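Local atomic coordinates of aldehyde dehydrogenase (Trypanosoma brucei, PDB entry 5MYP), a protein that probably oxidises aldehydes to carboxylic acids with NAD+ as electron acceptor. Residues Q114-G119 and H455-M460. Residues are numbered along the deposited sequence; the frame is centred on the assembly and turned at random.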
loop_
_atom_site.group_PDB
_atom_site.type_symbol
_atom_site.label_atom_id
_atom_site.label_comp_id
_atom_site.label_asym_id
_atom_site.label_seq_id
_atom_site.Cartn_x
_atom_site.Cartn_y
_atom_site.Cartn_z
ATOM N N GLN A 114 6.587 -1.898 -15.798
ATOM C CA GLN A 114 5.334 -2.225 -16.487
ATOM C C GLN A 114 4.200 -2.241 -15.471
ATOM O O GLN A 114 4.437 -2.447 -14.281
ATOM C CB GLN A 114 5.431 -3.587 -17.184
ATOM C CG GLN A 114 6.504 -3.673 -18.271
ATOM C CD GLN A 114 6.579 -5.037 -18.943
ATOM O OE1 GLN A 114 5.830 -5.961 -18.608
ATOM N NE2 GLN A 114 7.494 -5.171 -19.904
ATOM N N TYR A 115 2.974 -2.013 -15.934
ATOM C CA TYR A 115 1.784 -2.096 -15.086
ATOM C C TYR A 115 0.940 -3.267 -15.536
ATOM O O TYR A 115 0.681 -3.412 -16.726
ATOM C CB TYR A 115 0.980 -0.799 -15.156
ATOM C CG TYR A 115 1.726 0.358 -14.557
ATOM C CD1 TYR A 115 1.625 0.641 -13.198
ATOM C CD2 TYR A 115 2.571 1.149 -15.338
ATOM C CE1 TYR A 115 2.322 1.699 -12.632
ATOM C CE2 TYR A 115 3.274 2.209 -14.782
ATOM C CZ TYR A 115 3.142 2.480 -13.432
ATOM O OH TYR A 115 3.832 3.534 -12.889
ATOM N N GLU A 116 0.523 -4.109 -14.588
ATOM C CA GLU A 116 -0.336 -5.254 -14.891
ATOM C C GLU A 116 -1.553 -5.290 -13.961
ATOM O O GLU A 116 -1.485 -4.788 -12.831
ATOM C CB GLU A 116 0.447 -6.575 -14.800
ATOM C CG GLU A 116 1.036 -6.887 -13.430
ATOM C CD GLU A 116 1.638 -8.281 -13.317
ATOM O OE1 GLU A 116 1.638 -9.043 -14.306
ATOM O OE2 GLU A 116 2.112 -8.627 -12.214
ATOM N N PRO A 117 -2.670 -5.885 -14.425
ATOM C CA PRO A 117 -3.825 -6.059 -13.536
ATOM C C PRO A 117 -3.528 -6.968 -12.340
ATOM O O PRO A 117 -2.610 -7.781 -12.402
ATOM C CB PRO A 117 -4.880 -6.709 -14.440
ATOM C CG PRO A 117 -4.456 -6.404 -15.829
ATOM C CD PRO A 117 -2.964 -6.327 -15.800
ATOM N N LEU A 118 -4.315 -6.817 -11.280
ATOM C CA LEU A 118 -4.180 -7.627 -10.066
ATOM C C LEU A 118 -5.019 -8.910 -10.113
ATOM O O LEU A 118 -4.540 -9.980 -9.748
ATOM C CB LEU A 118 -4.574 -6.805 -8.838
ATOM C CG LEU A 118 -3.647 -5.638 -8.505
ATOM C CD1 LEU A 118 -4.285 -4.739 -7.455
ATOM C CD2 LEU A 118 -2.277 -6.126 -8.050
ATOM N N GLY A 119 -6.266 -8.790 -10.561
ATOM C CA GLY A 119 -7.199 -9.915 -10.587
ATOM C C GLY A 119 -8.616 -9.475 -10.312
ATOM O O GLY A 119 -9.187 -8.728 -11.108
ATOM N N HIS A 455 -0.430 -3.748 -10.473
ATOM C CA HIS A 455 0.867 -4.089 -9.934
ATOM C C HIS A 455 1.932 -3.448 -10.819
ATOM O O HIS A 455 1.981 -3.713 -12.019
ATOM C CB HIS A 455 1.062 -5.603 -9.880
ATOM C CG HIS A 455 2.449 -6.002 -9.500
ATOM N ND1 HIS A 455 3.148 -5.343 -8.519
ATOM C CD2 HIS A 455 3.266 -6.980 -9.955
ATOM C CE1 HIS A 455 4.336 -5.898 -8.382
ATOM N NE2 HIS A 455 4.435 -6.892 -9.243
ATOM N N ARG A 456 2.769 -2.602 -10.224
ATOM C CA ARG A 456 3.925 -2.030 -10.920
ATOM C C ARG A 456 5.041 -3.075 -10.904
ATOM O O ARG A 456 5.575 -3.399 -9.845
ATOM C CB ARG A 456 4.373 -0.731 -10.242
ATOM C CG ARG A 456 5.520 -0.026 -10.949
ATOM C CD ARG A 456 5.862 1.294 -10.291
ATOM N NE ARG A 456 6.147 1.147 -8.868
ATOM C CZ ARG A 456 6.324 2.158 -8.020
ATOM N NH1 ARG A 456 6.277 3.424 -8.436
ATOM N NH2 ARG A 456 6.566 1.905 -6.738
ATOM N N ARG A 457 5.381 -3.589 -12.083
ATOM C CA ARG A 457 6.258 -4.744 -12.236
ATOM C C ARG A 457 7.572 -4.373 -12.927
ATOM O O ARG A 457 7.570 -4.107 -14.130
ATOM C CB ARG A 457 5.530 -5.815 -13.046
ATOM C CG ARG A 457 6.228 -7.165 -13.105
ATOM C CD ARG A 457 5.507 -8.035 -14.109
ATOM N NE ARG A 457 5.836 -9.462 -14.050
ATOM C CZ ARG A 457 5.518 -10.341 -15.002
ATOM N NH1 ARG A 457 4.874 -9.951 -16.108
ATOM N NH2 ARG A 457 5.854 -11.622 -14.865
ATOM N N PRO A 458 8.693 -4.355 -12.179
ATOM C CA PRO A 458 9.979 -4.029 -12.800
ATOM C C PRO A 458 10.487 -5.131 -13.727
ATOM O O PRO A 458 10.357 -6.314 -13.408
ATOM C CB PRO A 458 10.921 -3.870 -11.599
ATOM C CG PRO A 458 10.309 -4.712 -10.541
ATOM C CD PRO A 458 8.834 -4.529 -10.722
ATOM N N VAL A 459 11.042 -4.726 -14.867
ATOM C CA VAL A 459 11.628 -5.644 -15.838
ATOM C C VAL A 459 13.050 -5.172 -16.143
ATOM O O VAL A 459 13.254 -4.001 -16.470
ATOM C CB VAL A 459 10.796 -5.703 -17.137
ATOM C CG1 VAL A 459 11.444 -6.651 -18.150
ATOM C CG2 VAL A 459 9.352 -6.103 -16.828
ATOM N N MET A 460 14.022 -6.075 -16.017
ATOM C CA MET A 460 15.426 -5.804 -16.340
ATOM C C MET A 460 15.860 -6.748 -17.455
ATOM O O MET A 460 15.796 -7.965 -17.285
ATOM C CB MET A 460 16.306 -6.022 -15.105
ATOM C CG MET A 460 17.804 -6.072 -15.395
ATOM S SD MET A 460 18.821 -6.257 -13.929
ATOM C CE MET A 460 19.000 -4.556 -13.410
HETATM O O HOH W 1 4.045 -6.926 -16.851
#
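Gln114 and Glu116 pair antiparallel with Arg457 and His455 through four backbone hydrogen bonds, the two short strand segments running 136° apart in direction at a closest axis approach of 4.6 Å. Arg457 N gives the shortest of the four, 2.7 Å and almost straight, to Gln114 O. Tyr115 and Arg456 form the non-hydrogen-bonded pair between them, and their side chains run alongside each other on one face: ring atom CE1 of Tyr115 lies 4.0 Å from CB of Arg456. The other face carries Gln114, Glu116, His455 and Arg457. Glu116 CG sits between its own N and carbonyl carbon (chi1 61°), and from there the extended chain runs beside His455, where OE2 meets the imidazole edge in plane, 3.0 Å from CD2. Diagonally, Glu116 OE1 lies over one face of the Arg457 guanidinium, 3.8 Å from NH1; this long salt bridge acts through charge alone, since no N-H points at the oxygen. A water joins Arg457 NH1 to Gln114 OE1, 2.7 Å from the latter, while the Gln114 amide crosses Val459, its CD 3.6 Å from CG2. Stronger bonds for both charged ends come from the second subunit: its Ser413 OG hydrogen-bonds Glu116 OE2, its Ser414 OG and Thr412 OG1 bond Arg457 NH2, and its Glu409 O accepts from NH1. Val459 and Met460 also pair in parallel with a strand of that subunit, carrying the sheet across the interface. The pair thus lies in the oligomerisation arm of the aldehyde dehydrogenase fold, where opposite charges on one face probably offset each other while their hydrogen bonds reach the partner.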